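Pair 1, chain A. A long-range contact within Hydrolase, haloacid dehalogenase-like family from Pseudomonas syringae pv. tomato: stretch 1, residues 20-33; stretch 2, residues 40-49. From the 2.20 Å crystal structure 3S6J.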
# COMPACT_ATOMS: atom_id res chain seq x y z
N SER A 20 -7.38 -8.78 0.18
CA SER A 20 -7.61 -8.60 1.61
C SER A 20 -6.48 -7.94 2.42
O SER A 20 -6.64 -7.71 3.61
CB SER A 20 -8.00 -9.93 2.26
OG SER A 20 -7.08 -10.94 1.92
N VAL A 21 -5.36 -7.63 1.77
CA VAL A 21 -4.26 -6.97 2.46
C VAL A 21 -4.67 -5.65 3.10
O VAL A 21 -4.29 -5.36 4.22
CB VAL A 21 -3.06 -6.71 1.49
CG1 VAL A 21 -2.06 -5.78 2.14
CG2 VAL A 21 -2.39 -8.03 1.07
N TYR A 22 -5.46 -4.85 2.39
CA TYR A 22 -5.82 -3.53 2.87
C TYR A 22 -6.79 -3.62 4.06
O TYR A 22 -6.79 -2.74 4.94
CB TYR A 22 -6.38 -2.66 1.71
CG TYR A 22 -5.29 -2.28 0.72
CD1 TYR A 22 -4.81 -3.21 -0.20
CD2 TYR A 22 -4.72 -1.01 0.73
CE1 TYR A 22 -3.80 -2.88 -1.10
CE2 TYR A 22 -3.70 -0.68 -0.17
CZ TYR A 22 -3.25 -1.62 -1.07
OH TYR A 22 -2.23 -1.31 -1.94
N GLN A 23 -7.58 -4.68 4.11
CA GLN A 23 -8.41 -4.93 5.29
C GLN A 23 -7.51 -5.34 6.47
O GLN A 23 -7.72 -4.89 7.60
CB GLN A 23 -9.49 -5.98 5.00
CG GLN A 23 -10.67 -5.48 4.16
CD GLN A 23 -10.32 -5.28 2.68
OE1 GLN A 23 -9.44 -5.96 2.13
NE2 GLN A 23 -11.02 -4.37 2.03
N ASN A 24 -6.51 -6.17 6.18
CA ASN A 24 -5.56 -6.61 7.20
C ASN A 24 -4.85 -5.37 7.77
O ASN A 24 -4.85 -5.16 8.98
CB ASN A 24 -4.56 -7.62 6.61
CG ASN A 24 -3.97 -8.54 7.66
OD1 ASN A 24 -4.13 -8.31 8.86
ND2 ASN A 24 -3.29 -9.58 7.22
N VAL A 25 -4.30 -4.53 6.90
CA VAL A 25 -3.69 -3.27 7.34
C VAL A 25 -4.60 -2.46 8.28
O VAL A 25 -4.18 -2.03 9.35
CB VAL A 25 -3.24 -2.39 6.13
CG1 VAL A 25 -2.57 -1.12 6.63
CG2 VAL A 25 -2.26 -3.14 5.26
N ALA A 26 -5.85 -2.24 7.87
CA ALA A 26 -6.78 -1.43 8.65
C ALA A 26 -7.05 -2.06 10.02
O ALA A 26 -7.09 -1.36 11.04
CB ALA A 26 -8.08 -1.25 7.88
N ALA A 27 -7.18 -3.38 10.03
CA ALA A 27 -7.37 -4.15 11.27
C ALA A 27 -6.18 -4.00 12.22
O ALA A 27 -6.37 -3.83 13.43
CB ALA A 27 -7.63 -5.62 10.95
N TRP A 28 -4.95 -4.12 11.69
CA TRP A 28 -3.79 -3.89 12.54
C TRP A 28 -3.73 -2.46 13.05
O TRP A 28 -3.41 -2.23 14.22
CB TRP A 28 -2.48 -4.28 11.83
CG TRP A 28 -2.26 -5.75 11.89
CD1 TRP A 28 -2.27 -6.62 10.84
CD2 TRP A 28 -2.06 -6.54 13.07
NE1 TRP A 28 -2.07 -7.90 11.29
CE2 TRP A 28 -1.93 -7.88 12.66
CE3 TRP A 28 -1.96 -6.24 14.44
CZ2 TRP A 28 -1.71 -8.93 13.56
CZ3 TRP A 28 -1.73 -7.29 15.34
CH2 TRP A 28 -1.61 -8.61 14.90
N LYS A 29 -4.06 -1.50 12.18
CA LYS A 29 -3.99 -0.08 12.53
C LYS A 29 -4.90 0.24 13.72
O LYS A 29 -4.50 0.95 14.65
CB LYS A 29 -4.35 0.80 11.33
CG LYS A 29 -4.37 2.30 11.65
CD LYS A 29 -3.00 2.76 12.19
CE LYS A 29 -2.91 4.28 12.15
NZ LYS A 29 -1.86 4.81 13.06
N GLU A 30 -6.11 -0.30 13.67
CA GLU A 30 -7.11 -0.12 14.71
C GLU A 30 -6.69 -0.79 16.00
O GLU A 30 -6.83 -0.20 17.09
CB GLU A 30 -8.44 -0.69 14.21
CG GLU A 30 -9.50 -0.87 15.26
CD GLU A 30 -10.86 -1.16 14.62
OE1 GLU A 30 -10.96 -1.06 13.38
OE2 GLU A 30 -11.81 -1.50 15.35
N ALA A 31 -6.15 -2.00 15.90
CA ALA A 31 -5.59 -2.67 17.09
C ALA A 31 -4.42 -1.93 17.72
O ALA A 31 -4.33 -1.83 18.95
CB ALA A 31 -5.19 -4.10 16.79
N LEU A 32 -3.51 -1.44 16.89
CA LEU A 32 -2.32 -0.75 17.39
C LEU A 32 -2.65 0.62 17.99
O LEU A 32 -2.06 1.03 19.01
CB LEU A 32 -1.25 -0.63 16.30
CG LEU A 32 -0.57 -1.95 15.91
CD1 LEU A 32 -0.00 -1.93 14.48
CD2 LEU A 32 0.53 -2.29 16.88
N ASP A 33 -3.58 1.34 17.36
CA ASP A 33 -4.05 2.62 17.88
C ASP A 33 -4.71 2.42 19.24
O ASP A 33 -4.49 3.21 20.16
CB ASP A 33 -5.04 3.29 16.93
CG ASP A 33 -4.36 3.91 15.70
OD1 ASP A 33 -3.11 3.97 15.65
OD2 ASP A 33 -5.09 4.35 14.78
N ALA A 40 2.48 4.61 11.37
CA ALA A 40 1.92 5.00 10.08
C ALA A 40 1.50 3.74 9.33
O ALA A 40 2.11 2.68 9.45
CB ALA A 40 2.93 5.82 9.27
N MSE A 41 0.45 3.83 8.55
CA MSE A 41 -0.02 2.63 7.87
C MSE A 41 0.91 2.01 6.83
O MSE A 41 0.84 0.81 6.60
CB MSE A 41 -1.44 2.82 7.34
CG MSE A 41 -2.43 2.30 8.39
SE MSE A 41 -4.08 2.99 8.02
CE MSE A 41 -4.92 1.38 7.25
N TRP A 42 1.80 2.78 6.21
CA TRP A 42 2.76 2.18 5.28
C TRP A 42 3.71 1.17 5.99
O TRP A 42 4.06 0.12 5.41
CB TRP A 42 3.56 3.25 4.52
CG TRP A 42 4.62 3.91 5.36
CD1 TRP A 42 4.44 4.92 6.26
CD2 TRP A 42 6.02 3.60 5.37
NE1 TRP A 42 5.66 5.25 6.84
CE2 TRP A 42 6.63 4.46 6.30
CE3 TRP A 42 6.81 2.68 4.68
CZ2 TRP A 42 8.00 4.41 6.58
CZ3 TRP A 42 8.17 2.64 4.94
CH2 TRP A 42 8.75 3.51 5.89
N ARG A 43 4.10 1.48 7.23
CA ARG A 43 4.94 0.59 8.04
C ARG A 43 4.22 -0.71 8.38
O ARG A 43 4.83 -1.78 8.41
CB ARG A 43 5.44 1.28 9.34
CG ARG A 43 5.92 2.72 9.17
CD ARG A 43 6.81 3.23 10.31
NE ARG A 43 8.17 2.73 10.11
CZ ARG A 43 9.25 3.47 9.86
NH1 ARG A 43 9.17 4.78 9.84
NH2 ARG A 43 10.41 2.87 9.67
N ILE A 44 2.91 -0.63 8.64
CA ILE A 44 2.12 -1.85 8.88
C ILE A 44 1.98 -2.68 7.59
O ILE A 44 2.08 -3.91 7.61
CB ILE A 44 0.71 -1.52 9.45
CG1 ILE A 44 0.85 -0.84 10.83
CG2 ILE A 44 -0.12 -2.80 9.56
CD1 ILE A 44 -0.39 -0.09 11.33
N HIS A 45 1.79 -1.99 6.47
CA HIS A 45 1.61 -2.63 5.16
C HIS A 45 2.88 -3.39 4.78
O HIS A 45 2.82 -4.47 4.18
CB HIS A 45 1.26 -1.58 4.08
CG HIS A 45 0.82 -2.16 2.77
ND1 HIS A 45 0.35 -1.38 1.74
CD2 HIS A 45 0.75 -3.45 2.33
CE1 HIS A 45 0.00 -2.15 0.72
NE2 HIS A 45 0.24 -3.40 1.06
N ARG A 46 4.03 -2.84 5.15
CA ARG A 46 5.32 -3.48 4.87
C ARG A 46 5.46 -4.87 5.48
O ARG A 46 6.18 -5.72 4.95
CB ARG A 46 6.47 -2.61 5.41
CG ARG A 46 6.96 -1.51 4.49
CD ARG A 46 8.46 -1.24 4.73
NE ARG A 46 8.82 -1.04 6.15
CZ ARG A 46 9.91 -0.40 6.57
NH1 ARG A 46 10.78 0.11 5.70
NH2 ARG A 46 10.16 -0.27 7.87
N LYS A 47 4.80 -5.10 6.61
CA LYS A 47 4.96 -6.35 7.36
C LYS A 47 3.86 -7.39 7.08
O LYS A 47 3.93 -8.53 7.53
CB LYS A 47 5.01 -6.09 8.87
CG LYS A 47 5.95 -4.97 9.32
CD LYS A 47 7.42 -5.25 8.98
CE LYS A 47 8.35 -4.33 9.78
NZ LYS A 47 9.75 -4.30 9.23
N ILE A 48 2.82 -6.98 6.37
CA ILE A 48 1.72 -7.91 6.08
C ILE A 48 2.26 -9.12 5.32
O ILE A 48 2.89 -9.00 4.26
CB ILE A 48 0.57 -7.20 5.32
CG1 ILE A 48 0.03 -6.03 6.15
CG2 ILE A 48 -0.56 -8.18 4.99
CD1 ILE A 48 -0.59 -6.43 7.50
N GLY A 49 2.01 -10.30 5.88
CA GLY A 49 2.56 -11.54 5.35
C GLY A 49 3.43 -12.25 6.38
O GLY A 49 3.61 -13.46 6.30

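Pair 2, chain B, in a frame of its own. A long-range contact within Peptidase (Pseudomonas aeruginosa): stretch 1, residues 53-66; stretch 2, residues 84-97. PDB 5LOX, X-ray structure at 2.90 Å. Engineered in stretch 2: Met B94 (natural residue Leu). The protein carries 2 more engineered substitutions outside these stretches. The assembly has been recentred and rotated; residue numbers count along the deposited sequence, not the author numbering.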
# COMPACT_ATOMS: atom_id res chain seq x y z
N ALA B 53 49.71 -72.60 47.88
CA ALA B 53 48.97 -73.87 47.91
C ALA B 53 49.86 -75.04 47.54
O ALA B 53 49.79 -76.09 48.14
CB ALA B 53 47.77 -73.81 46.97
N THR B 54 50.67 -74.84 46.52
CA THR B 54 51.49 -75.92 46.02
C THR B 54 52.57 -76.23 47.03
O THR B 54 52.73 -77.35 47.40
CB THR B 54 52.11 -75.53 44.66
OG1 THR B 54 51.07 -75.17 43.75
CG2 THR B 54 52.89 -76.70 44.11
N SER B 55 53.30 -75.21 47.46
CA SER B 55 54.40 -75.46 48.35
C SER B 55 53.91 -76.01 49.69
O SER B 55 54.52 -76.89 50.26
CB SER B 55 55.18 -74.20 48.60
OG SER B 55 54.49 -73.44 49.57
N GLN B 56 52.78 -75.53 50.18
CA GLN B 56 52.22 -76.12 51.40
C GLN B 56 51.90 -77.58 51.22
O GLN B 56 52.19 -78.39 52.07
CB GLN B 56 50.95 -75.43 51.80
CG GLN B 56 51.16 -74.35 52.81
CD GLN B 56 49.85 -73.93 53.44
OE1 GLN B 56 48.77 -74.12 52.86
NE2 GLN B 56 49.95 -73.24 54.55
N SER B 57 51.24 -77.93 50.13
CA SER B 57 50.93 -79.33 49.90
C SER B 57 52.21 -80.18 49.89
O SER B 57 52.22 -81.27 50.40
CB SER B 57 50.10 -79.49 48.62
OG SER B 57 48.75 -79.15 48.91
N VAL B 58 53.26 -79.67 49.25
CA VAL B 58 54.48 -80.44 49.14
C VAL B 58 55.04 -80.69 50.51
O VAL B 58 55.33 -81.81 50.86
CB VAL B 58 55.51 -79.71 48.27
CG1 VAL B 58 56.89 -80.30 48.48
CG2 VAL B 58 55.12 -79.81 46.80
N ILE B 59 55.15 -79.63 51.30
CA ILE B 59 55.69 -79.74 52.66
C ILE B 59 54.84 -80.67 53.54
O ILE B 59 55.33 -81.51 54.25
CB ILE B 59 55.72 -78.38 53.31
CG1 ILE B 59 56.73 -77.51 52.59
CG2 ILE B 59 56.04 -78.51 54.77
CD1 ILE B 59 58.17 -77.74 52.98
N ASN B 60 53.53 -80.51 53.43
CA ASN B 60 52.64 -81.34 54.18
C ASN B 60 52.80 -82.81 53.87
O ASN B 60 52.76 -83.64 54.76
CB ASN B 60 51.19 -80.90 53.94
CG ASN B 60 50.53 -80.38 55.24
OD1 ASN B 60 50.51 -79.17 55.43
ND2 ASN B 60 50.02 -81.26 56.13
N LEU B 61 52.94 -83.16 52.60
CA LEU B 61 53.07 -84.55 52.25
C LEU B 61 54.40 -85.08 52.78
O LEU B 61 54.48 -86.23 53.20
CB LEU B 61 52.96 -84.77 50.73
CG LEU B 61 51.61 -84.45 50.06
CD1 LEU B 61 51.70 -84.83 48.60
CD2 LEU B 61 50.41 -85.13 50.72
N LEU B 62 55.45 -84.28 52.69
CA LEU B 62 56.75 -84.71 53.16
C LEU B 62 56.69 -85.01 54.64
O LEU B 62 57.28 -85.99 55.08
CB LEU B 62 57.81 -83.65 52.88
CG LEU B 62 58.21 -83.47 51.42
CD1 LEU B 62 59.05 -82.22 51.28
CD2 LEU B 62 58.96 -84.66 50.85
N GLN B 63 55.95 -84.21 55.39
CA GLN B 63 55.76 -84.47 56.84
C GLN B 63 54.94 -85.73 57.12
O GLN B 63 55.40 -86.58 57.83
CB GLN B 63 55.12 -83.29 57.53
CG GLN B 63 56.07 -82.12 57.76
CD GLN B 63 55.36 -80.79 58.03
OE1 GLN B 63 54.15 -80.66 57.86
NE2 GLN B 63 56.13 -79.78 58.37
N GLN B 64 53.77 -85.87 56.49
CA GLN B 64 52.97 -87.07 56.64
C GLN B 64 53.79 -88.33 56.33
O GLN B 64 53.72 -89.32 57.06
CB GLN B 64 51.74 -87.04 55.74
CG GLN B 64 50.67 -86.06 56.18
CD GLN B 64 49.46 -86.01 55.24
OE1 GLN B 64 48.83 -87.03 54.95
NE2 GLN B 64 49.13 -84.81 54.74
N ARG B 65 54.54 -88.31 55.24
CA ARG B 65 55.28 -89.50 54.77
C ARG B 65 56.50 -89.87 55.61
O ARG B 65 56.99 -91.01 55.52
CB ARG B 65 55.69 -89.33 53.31
CG ARG B 65 54.56 -89.68 52.37
CD ARG B 65 54.77 -89.11 50.99
NE ARG B 65 53.50 -88.98 50.30
CZ ARG B 65 53.35 -88.54 49.06
NH1 ARG B 65 54.41 -88.17 48.34
NH2 ARG B 65 52.15 -88.45 48.54
N ILE B 66 56.99 -88.93 56.40
CA ILE B 66 58.10 -89.17 57.32
C ILE B 66 57.73 -90.30 58.30
O ILE B 66 58.51 -91.21 58.54
CB ILE B 66 58.47 -87.85 58.06
CG1 ILE B 66 59.92 -87.49 57.78
CG2 ILE B 66 58.21 -87.90 59.55
CD1 ILE B 66 60.20 -86.02 57.94
N ALA B 84 65.80 -84.70 45.19
CA ALA B 84 65.06 -85.41 44.15
C ALA B 84 63.68 -85.77 44.66
O ALA B 84 62.71 -85.72 43.91
CB ALA B 84 65.82 -86.65 43.71
N LEU B 85 63.60 -86.14 45.93
CA LEU B 85 62.34 -86.56 46.53
C LEU B 85 61.39 -85.38 46.63
O LEU B 85 60.22 -85.50 46.31
CB LEU B 85 62.54 -87.18 47.89
CG LEU B 85 61.23 -87.56 48.58
CD1 LEU B 85 60.44 -88.60 47.80
CD2 LEU B 85 61.50 -88.06 50.00
N VAL B 86 61.91 -84.23 47.03
CA VAL B 86 61.10 -83.03 47.07
C VAL B 86 60.54 -82.77 45.68
O VAL B 86 59.34 -82.57 45.52
CB VAL B 86 61.92 -81.83 47.56
CG1 VAL B 86 61.11 -80.54 47.44
CG2 VAL B 86 62.33 -82.04 48.99
N ALA B 87 61.40 -82.77 44.67
CA ALA B 87 60.98 -82.54 43.29
C ALA B 87 59.91 -83.53 42.86
O ALA B 87 58.89 -83.17 42.30
CB ALA B 87 62.19 -82.61 42.36
N GLU B 88 60.20 -84.81 43.09
CA GLU B 88 59.26 -85.90 42.83
C GLU B 88 57.90 -85.57 43.44
O GLU B 88 56.86 -85.71 42.80
CB GLU B 88 59.88 -87.21 43.39
CG GLU B 88 58.94 -88.38 43.67
CD GLU B 88 58.53 -89.12 42.41
OE1 GLU B 88 58.68 -88.55 41.29
OE2 GLU B 88 58.05 -90.27 42.55
N THR B 89 57.91 -85.12 44.68
CA THR B 89 56.66 -84.80 45.41
C THR B 89 55.94 -83.60 44.78
O THR B 89 54.75 -83.62 44.61
CB THR B 89 56.95 -84.44 46.88
OG1 THR B 89 57.88 -85.38 47.43
CG2 THR B 89 55.68 -84.44 47.68
N THR B 90 56.71 -82.59 44.40
CA THR B 90 56.17 -81.44 43.69
C THR B 90 55.40 -81.91 42.45
O THR B 90 54.26 -81.52 42.26
CB THR B 90 57.28 -80.44 43.28
OG1 THR B 90 58.10 -80.14 44.42
CG2 THR B 90 56.67 -79.19 42.78
N ARG B 91 56.02 -82.74 41.60
CA ARG B 91 55.38 -83.24 40.38
C ARG B 91 54.03 -83.83 40.70
O ARG B 91 53.05 -83.64 39.99
CB ARG B 91 56.25 -84.31 39.69
CG ARG B 91 57.38 -83.77 38.85
CD ARG B 91 58.08 -84.86 38.03
NE ARG B 91 59.00 -85.69 38.83
CZ ARG B 91 60.25 -85.36 39.16
NH1 ARG B 91 60.99 -86.20 39.87
NH2 ARG B 91 60.78 -84.18 38.79
N GLU B 92 54.01 -84.62 41.75
CA GLU B 92 52.81 -85.31 42.17
C GLU B 92 51.70 -84.34 42.52
O GLU B 92 50.55 -84.53 42.15
CB GLU B 92 53.13 -86.20 43.36
CG GLU B 92 52.00 -87.13 43.77
CD GLU B 92 52.19 -87.68 45.16
OE1 GLU B 92 53.37 -87.81 45.58
OE2 GLU B 92 51.17 -88.00 45.80
N VAL B 93 52.05 -83.27 43.22
CA VAL B 93 51.07 -82.25 43.61
C VAL B 93 50.52 -81.46 42.41
O VAL B 93 49.32 -81.20 42.32
CB VAL B 93 51.67 -81.25 44.61
CG1 VAL B 93 50.67 -80.16 44.95
CG2 VAL B 93 52.12 -81.95 45.88
N MSE B 94 51.40 -81.12 41.47
CA MSE B 94 51.01 -80.41 40.24
C MSE B 94 50.05 -81.23 39.41
O MSE B 94 49.18 -80.68 38.74
CB MSE B 94 52.24 -80.17 39.34
CG MSE B 94 53.38 -79.42 40.01
SE MSE B 94 52.94 -77.54 40.02
CE MSE B 94 54.85 -77.03 40.10
N ALA B 95 50.31 -82.54 39.34
CA ALA B 95 49.48 -83.46 38.55
C ALA B 95 48.04 -83.46 39.05
O ALA B 95 47.11 -83.43 38.24
CB ALA B 95 50.06 -84.86 38.60
N ARG B 96 47.86 -83.46 40.36
CA ARG B 96 46.54 -83.57 40.97
C ARG B 96 45.68 -82.28 40.84
O ARG B 96 44.50 -82.36 40.45
CB ARG B 96 46.69 -84.01 42.43
CG ARG B 96 45.41 -84.05 43.25
CD ARG B 96 45.43 -83.00 44.36
NE ARG B 96 46.38 -83.35 45.41
CZ ARG B 96 46.91 -82.49 46.28
NH1 ARG B 96 46.61 -81.20 46.26
NH2 ARG B 96 47.79 -82.93 47.18
N ASP B 97 46.28 -81.12 41.10
CA ASP B 97 45.58 -79.81 41.12
C ASP B 97 45.32 -79.21 39.73
O ASP B 97 44.40 -78.43 39.53
CB ASP B 97 46.39 -78.78 41.93
CG ASP B 97 46.32 -79.01 43.45
OD1 ASP B 97 45.31 -79.55 43.95
OD2 ASP B 97 47.28 -78.63 44.15

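Pairs 1 and 2 share one arrangement of two packed helices. The helix axes approach to 9.3 Å in pair 1 and 9.2 Å in pair 2. The angles between their N-to-C directions are 122° and 123°. Fourteen central residues superpose with an RMSD of 0.3 Å. The buried area is also nearly equal, 616 and 615 Å².

The crossing is centred on a valine in both. Val A25 matches Val B58, and the side-chain centres fall 0.2 Å apart. Both are in the t rotamer. The valine comes close to the opposing backbone: Val A25 CG2 lies 3.9 Å from His A45 CA, and Val B58 CG2 lies 3.7 Å from Thr B90 CA. Its small, branched side chain fits where the helices are nearest. Ile A48 and Val B93 also match. Val A25 CG2 meets Ile A48 CG1 at 3.8 Å, and Val B58 CG2 meets Val B93 CG2 at 3.8 Å.

Ile A44 matches Thr B89, and both are knobs in a hole of four residues. The Ile A44 hole is Val A25, Trp A28, Lys A29 and Leu A32. The matching hole in pair 2 is Val B58, Leu B61, Leu B62 and Arg B65. Ile A44 is wholly apolar, and Ile A44 CD1 reaches Leu A32 CD1 at 3.7 Å. Thr B89 is shorter and carries a hydroxyl. That hydroxyl is satisfied within its own helix: Thr B89 OG1 donates to Leu B85 O at 2.6 Å.

The Met A41 and Val B86 position is filled from different sides. In pair 1 the long selenomethionine reaches across, with Met A41 CE 3.5 Å from Val A25 CG1. In pair 2 Val B86 is short, and Leu B62 supplies the bulk: Leu B62 CD1 is 4.0 Å from Val B86 CG2. Lys A29, which matches Leu B62, packs its chain on the selenium of Met A41, with Lys A29 CG 3.7 Å from Met A41 SE. Lys A29 NZ forms a salt bridge with Asp A33 OD1 at 3.0 Å.

Polar and aromatic contacts differ most. Pair 1 has no hydrogen bond between its stretches. It has an aromatic pair instead: the edge of His A45 points to the face of Tyr A22, with ring centroids 5.1 Å apart. The matching residues, Thr B90 and Ser B55, have no rings. Pair 2 has a two-pronged salt bridge. Arg B65 NH1 donates to Glu B92 OE1 at 3.0 Å, and Arg B65 NH2 to Glu B92 OE2 at 2.9 Å. The matching residues in pair 1, Leu A32 and Lys A47, make no such link.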